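Local coordinates for protein desulfoferrodoxin (Rbo) (Treponema pallidum subsp. pallidum str. Nichols, PDB 1Y07) that probably reduces superoxide to hydrogen peroxide at a mononuclear iron site, at residues Gly58-Val63 with Thr103-Ala108; Thr85-Gln90 with Ala108-Leu113. One frame throughout, in Å; residues are numbered along the deposited sequence.

In the fold
The two contacts sit side by side on the part of the beta fold away from the iron, their centres 9 Å apart. Contact 1 joins strands of one sheet; contact 2 ties a hairpin turn of the other sheet to the connection that leaves contact 1. The chain passes from one to the other through Ala108, which both share. Ala105 O accepts a hydrogen bond from Gln90 NE2 at 2.9 Å, and Leu106 CD2 packs 3.6 Å from Val112 N. Both contacts touch the second subunit. The iron is held by His50, His70, His76, Cys119 and His122. The Val63 side chain of contact 1 is about 11 Å from those of His50 and His70.

Contact 1 of 2, residues Gly58-Val63 with Thr103-Ala108; sequences GHEVKV and TFALTA
This is an antiparallel pairing of two neighbouring strands, extended past the strand end by a histidine that lies against the next turn. It sits in the sheet formed by strands 52-57, 60-65 and 101-105. The short segments 60-63 and 103-105 run at 159°, their axes 4.6 Å apart at closest approach. Val61 and Phe104 form a hydrogen-bonded pair. Val61 N donates to Phe104 O at 2.8 Å, and Phe104 N returns the bond to Val61 O, also at 2.8 Å. The short bond from Leu106 N to His59 O (2.6 Å) carries the pairing beyond the bridges. It is nearly straight, at 164°, and arrives almost along the C=O axis.

The His59 CG is anti to the carbonyl carbon (chi1 -65°). This lays the ring beside Ala108, whose CA sits over one ring face, 3.7 Å from the centroid, in a CH-pi contact. Ala108 CB touches CE1 at the rim.

Val61, Val63, Phe104 and Leu106 make the apolar part. Val61 CG2, the branch anti to the carbonyl carbon, touches Leu106 CD1 at 3.7 Å, the two side chains meeting at a slant. Val63 CG2 meets the edge of the Phe104 ring, 3.9 Å from CE1. On the face of Glu60 and Lys62, Thr103 CG2 lies 4.0 Å from Glu60 CB, while Thr103 OG1 borders Lys62 CG.

Val61 packs on Val54 of strand 52-57, on the far side of strand 60-65. Phe104 reaches across to Val81 and Leu83 of strand 78-85, so this face lines the core between the two sheets. The face of Glu60, Thr103 and Ala105 instead meets Thr107 and Leu106 of the second subunit.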
loop_
_atom_site.group_PDB
_atom_site.type_symbol
_atom_site.label_atom_id
_atom_site.label_comp_id
_atom_site.label_asym_id
_atom_site.label_seq_id
_atom_site.Cartn_x
_atom_site.Cartn_y
_atom_site.Cartn_z
ATOM N N GLY B 58 -1.309 13.843 -16.715
ATOM C CA GLY B 58 -2.627 13.967 -16.119
ATOM C C GLY B 58 -2.670 13.263 -14.837
ATOM O O GLY B 58 -1.854 13.499 -14.014
ATOM N N HIS B 59 -3.578 12.317 -14.749
ATOM C CA HIS B 59 -3.849 11.671 -13.480
ATOM C C HIS B 59 -3.228 10.284 -13.571
ATOM O O HIS B 59 -3.550 9.456 -12.729
ATOM C CB HIS B 59 -5.383 11.698 -13.186
ATOM C CG HIS B 59 -5.943 13.101 -12.993
ATOM N ND1 HIS B 59 -7.277 13.417 -13.175
ATOM C CD2 HIS B 59 -5.322 14.284 -12.727
ATOM C CE1 HIS B 59 -7.457 14.720 -12.990
ATOM N NE2 HIS B 59 -6.287 15.270 -12.704
ATOM N N GLU B 60 -2.356 9.992 -14.540
ATOM C CA GLU B 60 -1.605 8.748 -14.612
ATOM C C GLU B 60 -0.101 8.992 -14.447
ATOM O O GLU B 60 0.476 9.993 -14.917
ATOM C CB GLU B 60 -1.900 7.990 -15.923
ATOM C CG GLU B 60 -3.309 7.395 -15.861
ATOM C CD GLU B 60 -3.635 6.292 -16.888
ATOM O OE1 GLU B 60 -3.228 6.445 -18.076
ATOM O OE2 GLU B 60 -4.379 5.299 -16.523
ATOM N N VAL B 61 0.538 8.019 -13.810
ATOM C CA VAL B 61 1.960 8.087 -13.470
ATOM C C VAL B 61 2.550 6.789 -13.931
ATOM O O VAL B 61 2.193 5.721 -13.410
ATOM C CB VAL B 61 2.151 8.192 -11.942
ATOM C CG1 VAL B 61 3.648 8.107 -11.577
ATOM C CG2 VAL B 61 1.508 9.456 -11.367
ATOM N N LYS B 62 3.435 6.838 -14.912
ATOM C CA LYS B 62 4.116 5.661 -15.412
ATOM C C LYS B 62 5.451 5.616 -14.726
ATOM O O LYS B 62 6.143 6.642 -14.642
ATOM C CB LYS B 62 4.305 5.755 -16.913
ATOM C CG LYS B 62 4.877 4.517 -17.613
ATOM C CD LYS B 62 5.260 4.859 -19.054
ATOM C CE LYS B 62 4.408 4.118 -20.085
ATOM N NZ LYS B 62 5.166 3.972 -21.381
ATOM N N VAL B 63 5.806 4.458 -14.212
ATOM C CA VAL B 63 7.106 4.275 -13.593
ATOM C C VAL B 63 7.935 3.274 -14.384
ATOM O O VAL B 63 7.515 2.171 -14.601
ATOM C CB VAL B 63 7.009 3.787 -12.160
ATOM C CG1 VAL B 63 8.416 3.595 -11.615
ATOM C CG2 VAL B 63 6.170 4.795 -11.311
ATOM N N THR B 103 2.008 1.467 -14.557
ATOM C CA THR B 103 1.361 2.730 -14.455
ATOM C C THR B 103 0.365 2.695 -13.285
ATOM O O THR B 103 -0.277 1.673 -13.013
ATOM C CB THR B 103 0.602 2.992 -15.708
ATOM O OG1 THR B 103 1.551 2.996 -16.796
ATOM C CG2 THR B 103 -0.079 4.415 -15.701
ATOM N N PHE B 104 0.262 3.816 -12.610
ATOM C CA PHE B 104 -0.666 4.026 -11.532
ATOM C C PHE B 104 -1.589 5.154 -11.949
ATOM O O PHE B 104 -1.165 6.033 -12.691
ATOM C CB PHE B 104 0.105 4.482 -10.322
ATOM C CG PHE B 104 1.100 3.459 -9.831
ATOM C CD1 PHE B 104 2.411 3.487 -10.273
ATOM C CD2 PHE B 104 0.734 2.507 -8.921
ATOM C CE1 PHE B 104 3.363 2.547 -9.833
ATOM C CE2 PHE B 104 1.698 1.576 -8.455
ATOM C CZ PHE B 104 2.985 1.599 -8.936
ATOM N N ALA B 105 -2.808 5.168 -11.427
ATOM C CA ALA B 105 -3.738 6.276 -11.586
ATOM C C ALA B 105 -3.996 7.033 -10.298
ATOM O O ALA B 105 -4.053 6.390 -9.200
ATOM C CB ALA B 105 -5.046 5.718 -12.137
ATOM N N LEU B 106 -4.136 8.361 -10.392
ATOM C CA LEU B 106 -4.351 9.266 -9.282
ATOM C C LEU B 106 -5.688 9.952 -9.442
ATOM O O LEU B 106 -6.157 10.164 -10.564
ATOM C CB LEU B 106 -3.162 10.288 -9.197
ATOM C CG LEU B 106 -1.892 9.816 -8.437
ATOM C CD1 LEU B 106 -1.249 8.546 -9.052
ATOM C CD2 LEU B 106 -0.853 10.959 -8.305
ATOM N N THR B 107 -6.306 10.315 -8.338
ATOM C CA THR B 107 -7.438 11.194 -8.340
ATOM C C THR B 107 -6.939 12.640 -8.604
ATOM O O THR B 107 -5.758 12.974 -8.462
ATOM C CB THR B 107 -8.232 11.123 -7.083
ATOM O OG1 THR B 107 -7.365 11.255 -5.941
ATOM C CG2 THR B 107 -8.849 9.716 -6.926
ATOM N N ALA B 108 -7.861 13.482 -9.029
ATOM C CA ALA B 108 -7.502 14.852 -9.414
ATOM C C ALA B 108 -6.871 15.671 -8.297
ATOM O O ALA B 108 -6.099 16.587 -8.569
ATOM C CB ALA B 108 -8.723 15.576 -9.973
#

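Contact 2 of 2, residues Thr85-Gln90 with Ala108-Leu113; sequences TRKGIQ and ADDQVL
A beta-hairpin turn is gripped here by an aspartate from the connection that leads into strand 112-119. Arg86 and Lys87 have type I turn angles between strands 78-85 and 88-93, and Thr85 N bonds to Gly88 O. The Asp110 side chain leaves with CG anti to the backbone N (chi1 -155°). Asp110 CB lies 4.0 Å from Lys87 CG, and Asp110 CG lies 3.6 Å from Lys87 CB, as the two side chains run alongside each other with their tips heading opposite ways. Asp110 OD1 takes the Lys87 N-H, with Lys87 N 2.9 Å away and above the carboxylate plane. Asp110 OD2 uses its syn lone pair for Thr85 OG1 at 2.6 Å. Asp110 OD2 also accepts from a water at 3.2 Å, which in turn accepts from Gln90 NE2. The buried carboxylate is thus bonded at both oxygens. Thr85 OG1 also accepts a weak bond from Gly88 N, so the threonine links the aspartate to the turn. Arg86 N adds a straight backbone bond to Gln111 O at 2.8 Å. Gly88-Gln90 pair with a strand of the second subunit, which extends the sheet. Lys87 NZ forms a salt bridge with Asp109, its hydrogen bond using the anti lone pair of Asp109 OD2, 2.7 Å away.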
loop_
_atom_site.group_PDB
_atom_site.type_symbol
_atom_site.label_atom_id
_atom_site.label_comp_id
_atom_site.label_asym_id
_atom_site.label_seq_id
_atom_site.Cartn_x
_atom_site.Cartn_y
_atom_site.Cartn_z
ATOM N N THR B 85 2.209 9.055 -2.843
ATOM C CA THR B 85 1.592 10.278 -3.315
ATOM C C THR B 85 1.212 11.109 -2.103
ATOM O O THR B 85 1.332 10.669 -0.945
ATOM C CB THR B 85 0.352 10.015 -4.188
ATOM O OG1 THR B 85 -0.710 9.467 -3.400
ATOM C CG2 THR B 85 0.618 8.934 -5.263
ATOM N N ARG B 86 0.743 12.327 -2.373
ATOM C CA ARG B 86 0.318 13.230 -1.310
ATOM C C ARG B 86 -0.792 12.633 -0.470
ATOM O O ARG B 86 -0.794 12.782 0.767
ATOM C CB ARG B 86 -0.076 14.607 -1.882
ATOM C CG ARG B 86 1.180 15.479 -2.240
ATOM C CD ARG B 86 0.960 17.013 -2.232
ATOM N NE ARG B 86 1.627 17.642 -1.082
ATOM C CZ ARG B 86 1.659 18.964 -0.831
ATOM N NH1 ARG B 86 1.070 19.847 -1.659
ATOM N NH2 ARG B 86 2.305 19.421 0.255
ATOM N N LYS B 87 -1.728 11.957 -1.138
ATOM C CA LYS B 87 -2.952 11.427 -0.486
ATOM C C LYS B 87 -2.856 9.994 -0.015
ATOM O O LYS B 87 -3.670 9.578 0.779
ATOM C CB LYS B 87 -4.190 11.603 -1.386
ATOM C CG LYS B 87 -4.392 13.029 -1.797
ATOM C CD LYS B 87 -4.618 14.006 -0.601
ATOM C CE LYS B 87 -5.126 15.387 -0.999
ATOM N NZ LYS B 87 -6.626 15.326 -1.154
ATOM N N GLY B 88 -1.867 9.260 -0.491
ATOM C CA GLY B 88 -1.741 7.863 -0.178
ATOM C C GLY B 88 -0.549 7.122 -0.737
ATOM O O GLY B 88 0.498 7.696 -1.039
ATOM N N ILE B 89 -0.697 5.803 -0.820
ATOM C CA ILE B 89 0.355 4.908 -1.322
ATOM C C ILE B 89 -0.319 3.904 -2.256
ATOM O O ILE B 89 -1.520 3.606 -2.098
ATOM C CB ILE B 89 1.172 4.154 -0.205
ATOM C CG1 ILE B 89 0.302 3.230 0.635
ATOM C CG2 ILE B 89 2.006 5.139 0.606
ATOM C CD1 ILE B 89 1.067 2.376 1.550
ATOM N N GLN B 90 0.461 3.386 -3.193
ATOM C CA GLN B 90 0.055 2.292 -4.060
ATOM C C GLN B 90 1.204 1.326 -4.250
ATOM O O GLN B 90 2.360 1.701 -4.160
ATOM C CB GLN B 90 -0.309 2.789 -5.445
ATOM C CG GLN B 90 -1.334 3.871 -5.385
ATOM C CD GLN B 90 -2.062 4.079 -6.767
ATOM O OE1 GLN B 90 -2.373 3.137 -7.414
ATOM N NE2 GLN B 90 -2.292 5.341 -7.142
ATOM N N ALA B 108 -7.861 13.482 -9.029
ATOM C CA ALA B 108 -7.502 14.852 -9.414
ATOM C C ALA B 108 -6.871 15.671 -8.297
ATOM O O ALA B 108 -6.099 16.587 -8.569
ATOM C CB ALA B 108 -8.723 15.576 -9.973
ATOM N N ASP B 109 -7.130 15.272 -7.054
ATOM C CA ASP B 109 -6.668 16.009 -5.895
ATOM C C ASP B 109 -5.328 15.494 -5.411
ATOM O O ASP B 109 -4.760 16.059 -4.464
ATOM C CB ASP B 109 -7.671 15.907 -4.772
ATOM C CG ASP B 109 -7.912 14.442 -4.356
ATOM O OD1 ASP B 109 -8.474 13.685 -5.146
ATOM O OD2 ASP B 109 -7.567 13.990 -3.284
ATOM N N ASP B 110 -4.797 14.466 -6.061
ATOM C CA ASP B 110 -3.594 13.768 -5.612
ATOM C C ASP B 110 -2.446 14.185 -6.494
ATOM O O ASP B 110 -2.658 14.692 -7.638
ATOM C CB ASP B 110 -3.804 12.261 -5.661
ATOM C CG ASP B 110 -2.893 11.509 -4.695
ATOM O OD1 ASP B 110 -2.041 12.197 -4.061
ATOM O OD2 ASP B 110 -2.937 10.271 -4.554
ATOM N N GLN B 111 -1.236 14.107 -5.933
ATOM C CA GLN B 111 -0.011 14.380 -6.675
ATOM C C GLN B 111 1.073 13.415 -6.257
ATOM O O GLN B 111 1.114 13.014 -5.095
ATOM C CB GLN B 111 0.486 15.837 -6.440
ATOM C CG GLN B 111 -0.552 16.879 -6.807
ATOM C CD GLN B 111 -0.165 18.286 -6.508
ATOM O OE1 GLN B 111 0.023 19.081 -7.437
ATOM N NE2 GLN B 111 -0.110 18.646 -5.220
ATOM N N VAL B 112 1.928 13.014 -7.185
ATOM C CA VAL B 112 2.981 12.049 -6.858
ATOM C C VAL B 112 4.063 12.656 -5.987
ATOM O O VAL B 112 4.383 13.843 -6.155
ATOM C CB VAL B 112 3.599 11.483 -8.147
ATOM C CG1 VAL B 112 4.387 12.502 -8.862
ATOM C CG2 VAL B 112 4.487 10.299 -7.839
ATOM N N LEU B 113 4.673 11.859 -5.101
ATOM C CA LEU B 113 5.848 12.277 -4.309
ATOM C C LEU B 113 7.108 11.488 -4.632
ATOM O O LEU B 113 8.177 12.065 -4.809
ATOM C CB LEU B 113 5.586 12.180 -2.811
ATOM C CG LEU B 113 4.565 13.173 -2.255
ATOM C CD1 LEU B 113 4.291 12.874 -0.791
ATOM C CD2 LEU B 113 5.028 14.639 -2.413
HETATM O O HOH W 1 -2.209 7.155 -4.862
#